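Local coordinates for protein gene product PA4716 (Pseudomonas aeruginosa, PDB 1U0K) that is of unproven function but is a PhzF-like protein that probably acts as an isomerase, at residues A83-L86 / H87-R90; S111-G115 / S116-A120. All coordinates share one frame; numbering follows the deposited sequence.

Interaction 1. Residues A83-L86 / H87-R90; sequences AALL and HHLR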
ATOM      1  N   ALA A  83       9.411  10.168 -17.100  1.00  9.42           N
ATOM      2  CA  ALA A  83      10.099  11.233 -17.836  1.00  9.64           C
ATOM      3  C   ALA A  83      11.196  11.874 -16.987  1.00 10.00           C
ATOM      4  O   ALA A  83      12.302  12.108 -17.463  1.00  9.99           O
ATOM      5  CB  ALA A  83       9.103  12.283 -18.334  1.00 10.11           C
ATOM      6  N   ALA A  84      10.882  12.156 -15.732  1.00  9.74           N
ATOM      7  CA  ALA A  84      11.836  12.769 -14.824  1.00  9.95           C
ATOM      8  C   ALA A  84      13.040  11.858 -14.589  1.00  9.99           C
ATOM      9  O   ALA A  84      14.188  12.316 -14.592  1.00 10.38           O
ATOM     10  CB  ALA A  84      11.165  13.107 -13.509  1.00 10.07           C
ATOM     11  N   LEU A  85      12.772  10.569 -14.394  1.00  9.65           N
ATOM     12  CA  LEU A  85      13.830   9.608 -14.166  1.00  9.47           C
ATOM     13  C   LEU A  85      14.707   9.480 -15.403  1.00 10.07           C
ATOM     14  O   LEU A  85      15.923   9.446 -15.285  1.00  9.76           O
ATOM     15  CB  LEU A  85      13.282   8.238 -13.733  1.00  9.71           C
ATOM     16  CG  LEU A  85      14.383   7.184 -13.586  1.00 10.63           C
ATOM     17  CD1 LEU A  85      15.335   7.557 -12.451  1.00 11.81           C
ATOM     18  CD2 LEU A  85      13.819   5.809 -13.393  1.00 12.52           C
ATOM     19  N   LEU A  86      14.103   9.421 -16.589  1.00  9.56           N
ATOM     20  CA  LEU A  86      14.887   9.321 -17.820  1.00 10.27           C
ATOM     21  C   LEU A  86      15.803  10.534 -17.997  1.00 10.63           C
ATOM     22  O   LEU A  86      16.921  10.386 -18.467  1.00 10.71           O
ATOM     23  CB  LEU A  86      13.972   9.148 -19.027  1.00 10.12           C
ATOM     24  CG  LEU A  86      13.235   7.812 -19.079  1.00 11.05           C
ATOM     25  CD1 LEU A  86      12.192   7.838 -20.182  1.00 12.31           C
ATOM     26  CD2 LEU A  86      14.170   6.649 -19.299  1.00 11.67           C
ATOM     27  N   HIS A  87      15.330  11.709 -17.606  1.00 11.43           N
ATOM     28  CA  HIS A  87      16.131  12.944 -17.640  1.00 12.12           C
ATOM     29  C   HIS A  87      17.300  12.826 -16.662  1.00 12.42           C
ATOM     30  O   HIS A  87      18.445  13.142 -16.998  1.00 12.60           O
ATOM     31  CB  HIS A  87      15.241  14.130 -17.281  1.00 12.84           C
ATOM     32  CG  HIS A  87      15.759  15.473 -17.704  1.00 12.87           C
ATOM     33  ND1 HIS A  87      17.091  15.827 -17.672  1.00 15.75           N
ATOM     34  CD2 HIS A  87      15.090  16.571 -18.127  1.00 11.80           C
ATOM     35  CE1 HIS A  87      17.215  17.082 -18.077  1.00 13.09           C
ATOM     36  NE2 HIS A  87      16.015  17.551 -18.362  1.00 15.28           N
ATOM     37  N   HIS A  88      17.021  12.338 -15.461  1.00 12.59           N
ATOM     38  CA  HIS A  88      18.079  12.095 -14.466  1.00 12.93           C
ATOM     39  C   HIS A  88      19.173  11.150 -14.987  1.00 13.54           C
ATOM     40  O   HIS A  88      20.366  11.420 -14.828  1.00 13.73           O
ATOM     41  CB  HIS A  88      17.453  11.537 -13.178  1.00 12.70           C
ATOM     42  CG  HIS A  88      18.455  11.088 -12.161  1.00 13.56           C
ATOM     43  ND1 HIS A  88      19.296  11.962 -11.506  1.00 15.77           N
ATOM     44  CD2 HIS A  88      18.757   9.854 -11.699  1.00 14.46           C
ATOM     45  CE1 HIS A  88      20.065  11.282 -10.673  1.00 16.46           C
ATOM     46  NE2 HIS A  88      19.764  10.001 -10.776  1.00 15.84           N
ATOM     47  N   LEU A  89      18.768  10.059 -15.629  1.00 14.28           N
ATOM     48  CA  LEU A  89      19.699   9.064 -16.151  1.00 15.35           C
ATOM     49  C   LEU A  89      20.497   9.575 -17.355  1.00 16.70           C
ATOM     50  O   LEU A  89      21.681   9.288 -17.466  1.00 17.48           O
ATOM     51  CB  LEU A  89      18.959   7.777 -16.521  1.00 15.22           C
ATOM     52  CG  LEU A  89      18.351   7.040 -15.324  1.00 15.25           C
ATOM     53  CD1 LEU A  89      17.486   5.881 -15.820  1.00 16.46           C
ATOM     54  CD2 LEU A  89      19.422   6.550 -14.368  1.00 16.56           C
ATOM     55  N   ARG A  90      19.863  10.346 -18.233  1.00 18.53           N
ATOM     56  CA  ARG A  90      20.537  10.822 -19.446  1.00 20.78           C
ATOM     57  C   ARG A  90      21.492  11.976 -19.129  1.00 21.98           C
ATOM     58  O   ARG A  90      22.577  12.066 -19.706  1.00 22.45           O
ATOM     59  CB  ARG A  90      19.515  11.277 -20.485  1.00 21.46           C
ATOM     60  CG  ARG A  90      20.120  11.686 -21.840  1.00 23.92           C
ATOM     61  CD  ARG A  90      19.076  12.168 -22.841  1.00 28.45           C
ATOM     62  NE  ARG A  90      19.519  12.077 -24.236  1.00 31.83           N
ATOM     63  CZ  ARG A  90      20.408  12.885 -24.808  1.00 35.13           C
ATOM     64  NH1 ARG A  90      20.971  13.884 -24.130  1.00 36.68           N
ATOM     65  NH2 ARG A  90      20.729  12.701 -26.086  1.00 35.94           N
TER

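Interaction 2. Residues S111-G115 / S116-A120; sequences SVRAG and SGFYA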
ATOM      1  N   SER A 111      10.535  17.195 -20.180  1.00 14.74           N
ATOM      2  CA  SER A 111      11.001  17.410 -18.830  1.00 14.53           C
ATOM      3  C   SER A 111      12.074  18.479 -18.773  1.00 15.39           C
ATOM      4  O   SER A 111      12.881  18.613 -19.683  1.00 15.52           O
ATOM      5  CB  SER A 111      11.544  16.109 -18.242  1.00 14.25           C
ATOM      6  OG  SER A 111      12.592  15.602 -19.042  1.00 14.04           O
ATOM      7  N   VAL A 112      12.078  19.220 -17.673  1.00 15.99           N
ATOM      8  CA  VAL A 112      13.113  20.197 -17.373  1.00 16.85           C
ATOM      9  C   VAL A 112      13.576  20.015 -15.932  1.00 17.21           C
ATOM     10  O   VAL A 112      12.849  19.489 -15.090  1.00 16.68           O
ATOM     11  CB  VAL A 112      12.600  21.643 -17.578  1.00 17.36           C
ATOM     12  CG1 VAL A 112      12.257  21.894 -19.047  1.00 18.45           C
ATOM     13  CG2 VAL A 112      11.389  21.931 -16.695  1.00 17.30           C
ATOM     14  N   ARG A 113      14.800  20.427 -15.653  1.00 18.06           N
ATOM     15  CA  ARG A 113      15.275  20.484 -14.283  1.00 19.18           C
ATOM     16  C   ARG A 113      14.567  21.617 -13.555  1.00 20.18           C
ATOM     17  O   ARG A 113      14.284  22.669 -14.141  1.00 20.50           O
ATOM     18  CB  ARG A 113      16.790  20.685 -14.255  1.00 19.53           C
ATOM     19  CG  ARG A 113      17.552  19.543 -14.868  1.00 20.78           C
ATOM     20  CD  ARG A 113      19.045  19.611 -14.651  1.00 22.30           C
ATOM     21  NE  ARG A 113      19.721  18.495 -15.301  1.00 23.27           N
ATOM     22  CZ  ARG A 113      19.835  17.270 -14.789  1.00 24.81           C
ATOM     23  NH1 ARG A 113      19.341  16.975 -13.587  1.00 25.27           N
ATOM     24  NH2 ARG A 113      20.471  16.332 -15.477  1.00 26.12           N
ATOM     25  N   ALA A 114      14.263  21.388 -12.286  1.00 20.44           N
ATOM     26  CA  ALA A 114      13.581  22.370 -11.457  1.00 21.35           C
ATOM     27  C   ALA A 114      13.987  22.161 -10.010  1.00 22.33           C
ATOM     28  O   ALA A 114      13.525  21.227  -9.360  1.00 21.96           O
ATOM     29  CB  ALA A 114      12.072  22.245 -11.605  1.00 21.43           C
ATOM     30  N   GLY A 115      14.864  23.030  -9.518  1.00 23.38           N
ATOM     31  CA  GLY A 115      15.320  22.972  -8.142  1.00 24.14           C
ATOM     32  C   GLY A 115      16.005  21.657  -7.835  1.00 24.55           C
ATOM     33  O   GLY A 115      16.940  21.266  -8.531  1.00 25.75           O
ATOM     34  N   SER A 116      15.505  20.964  -6.811  1.00 24.73           N
ATOM     35  CA  SER A 116      16.047  19.674  -6.377  1.00 24.28           C
ATOM     36  C   SER A 116      15.621  18.509  -7.288  1.00 23.17           C
ATOM     37  O   SER A 116      16.185  17.398  -7.214  1.00 24.39           O
ATOM     38  CB  SER A 116      15.619  19.379  -4.930  1.00 24.50           C
ATOM     39  OG  SER A 116      14.204  19.482  -4.761  1.00 26.33           O
ATOM     40  N   GLY A 117      14.631  18.751  -8.142  1.00 20.63           N
ATOM     41  CA  GLY A 117      14.112  17.702  -8.999  1.00 18.71           C
ATOM     42  C   GLY A 117      13.844  18.147 -10.418  1.00 16.86           C
ATOM     43  O   GLY A 117      14.722  18.703 -11.086  1.00 16.79           O
ATOM     44  N   PHE A 118      12.631  17.866 -10.876  1.00 14.94           N
ATOM     45  CA  PHE A 118      12.234  18.048 -12.265  1.00 14.31           C
ATOM     46  C   PHE A 118      10.815  18.585 -12.357  1.00 14.15           C
ATOM     47  O   PHE A 118      10.047  18.522 -11.403  1.00 13.68           O
ATOM     48  CB  PHE A 118      12.313  16.708 -13.026  1.00 13.98           C
ATOM     49  CG  PHE A 118      13.691  16.110 -13.040  1.00 12.72           C
ATOM     50  CD1 PHE A 118      14.133  15.323 -11.985  1.00 13.33           C
ATOM     51  CD2 PHE A 118      14.566  16.373 -14.084  1.00 13.93           C
ATOM     52  CE1 PHE A 118      15.428  14.815 -11.973  1.00 13.56           C
ATOM     53  CE2 PHE A 118      15.848  15.860 -14.086  1.00 14.69           C
ATOM     54  CZ  PHE A 118      16.280  15.074 -13.028  1.00 14.56           C
ATOM     55  N   TYR A 119      10.499  19.153 -13.510  1.00 14.47           N
ATOM     56  CA  TYR A 119       9.128  19.416 -13.907  1.00 14.80           C
ATOM     57  C   TYR A 119       8.898  18.627 -15.179  1.00 14.92           C
ATOM     58  O   TYR A 119       9.677  18.728 -16.121  1.00 14.86           O
ATOM     59  CB  TYR A 119       8.882  20.910 -14.172  1.00 15.22           C
ATOM     60  CG  TYR A 119       7.422  21.210 -14.383  1.00 16.55           C
ATOM     61  CD1 TYR A 119       6.584  21.441 -13.309  1.00 17.78           C
ATOM     62  CD2 TYR A 119       6.876  21.228 -15.659  1.00 17.85           C
ATOM     63  CE1 TYR A 119       5.236  21.699 -13.497  1.00 18.24           C
ATOM     64  CE2 TYR A 119       5.530  21.474 -15.861  1.00 18.54           C
ATOM     65  CZ  TYR A 119       4.716  21.707 -14.777  1.00 19.94           C
ATOM     66  OH  TYR A 119       3.383  21.954 -14.993  1.00 20.95           O
ATOM     67  N   ALA A 120       7.823  17.850 -15.207  1.00 14.24           N
ATOM     68  CA  ALA A 120       7.483  17.037 -16.355  1.00 14.80           C
ATOM     69  C   ALA A 120       6.058  17.319 -16.814  1.00 15.46           C
ATOM     70  O   ALA A 120       5.178  17.610 -16.005  1.00 14.63           O
ATOM     71  CB  ALA A 120       7.651  15.568 -16.022  1.00 14.69           C
TER
HETATM   72  O   HOH W   1      17.452  18.287 -11.328  1.00 27.87           O

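Interaction 1. Residues A83-L86 / H87-R90
L85 and L89 touch through their side chains one turn apart, near the C-terminal end of helix 78-90. L85 can be followed outward from its CB. Its CG sits anti to the backbone N (chi1 176°), which carries the branch along the helix toward the next turn. There L85 CG meets CD1 of L89 at 4.0 Å. L85 CD1 reaches further along the helix and touches two residues ahead of it. It is 4.2 Å from CG of L89 and equally 4.2 Å from CD2 of the H88 ring, which it approaches obliquely. L89 is turned differently, with CG beside its own backbone N and anti to the carbonyl carbon (chi1 -66°). This lays L89 CG over the carbonyl oxygen of L85, at 3.4 Å from L85 O.

That oxygen also accepts a hydrogen bond from L89 N at 2.9 Å, so L89 meets one carbonyl with both its N-H and its CG. Three more i to i+4 bonds run through the same two turns: H87 N to A83 O, H88 N to A84 O and R90 N to L86 O. All four are regular alpha-helical bonds. CB of H88 also packs on L85 O, at 3.3 Å.

The contact is plain helix packing, away from the predicted active-site residue E48. The helix connects strand 60-67 to strand 96-101. L85 and L89 both pack on W8 of strand 6-12, and L85 and H88 on L276 of strand 267-282. Further round the helix, A83 and L86 lie on W98 of strand 96-101. H87 lies on S111 and R113 of strand 106-114.

Interaction 2. Residues S111-G115 / S116-A120
A beta hairpin with a two-residue loop joins strand 106-114 to strand 117-129, and S111-A120 is its tip. A type II' turn from A114 to G117 closes it. G115 takes the first corner with positive phi (60°), and S116 takes the second. A114 and G117 form a hydrogen-bonded pair: A114 N to G117 O and G117 N to A114 O, both 3.0 Å. In both bonds the donor stands well above the carbonyl plane. V112 and Y119 form the next such pair, with both bonds 2.9 Å long; here the donors come in closer to the line of the carbonyl.

V112, A114 and Y119 share one face. CG2 of V112 lies alongside CB of Y119 at 3.7 Å, and CB of A114 is 4.3 Å from the same CB.

R113 and F118 run side by side. Each CG sits beside its own backbone N (chi1 near -60°), which bends the two diverging side chains the same way. The extended arginine brings NH1 to 3.6 Å from CZ of F118, with the guanidinium and ring planes 46° apart. A water links R113 NH1 to G117 O. It lies in plane at the guanidinium edge, and above one face of the F118 ring, offset toward the rim.

Outside the hairpin, R113 NE bonds to G92 O, S111 OG to W98 NE1 and Y119 OH to D259. F118 packs on A84 and H88 of helix 78-90 and meets the H87 ring. The hairpin lies between strands 96-101 and 267-282.

How the interactions relate
From the N terminus, the chain enters helix 78-90 after strand 60-67, and interaction 1 comes in its last two turns. The chain then runs through strand 96-101 into strand 106-114, where interaction 2 closes the hairpin to strand 117-129. The two contacts are in series, and neither nests in nor crosses the other. Interaction 1 closes no loop beyond its own helical turns; interaction 2 closes the two-residue turn of the hairpin. Their centres are about 10 Å apart, and they touch directly. CG of H87 is 3.6 Å from CE2 of F118, and CB of H88 is 3.7 Å from CZ of F118. This joins the helix to the hairpin.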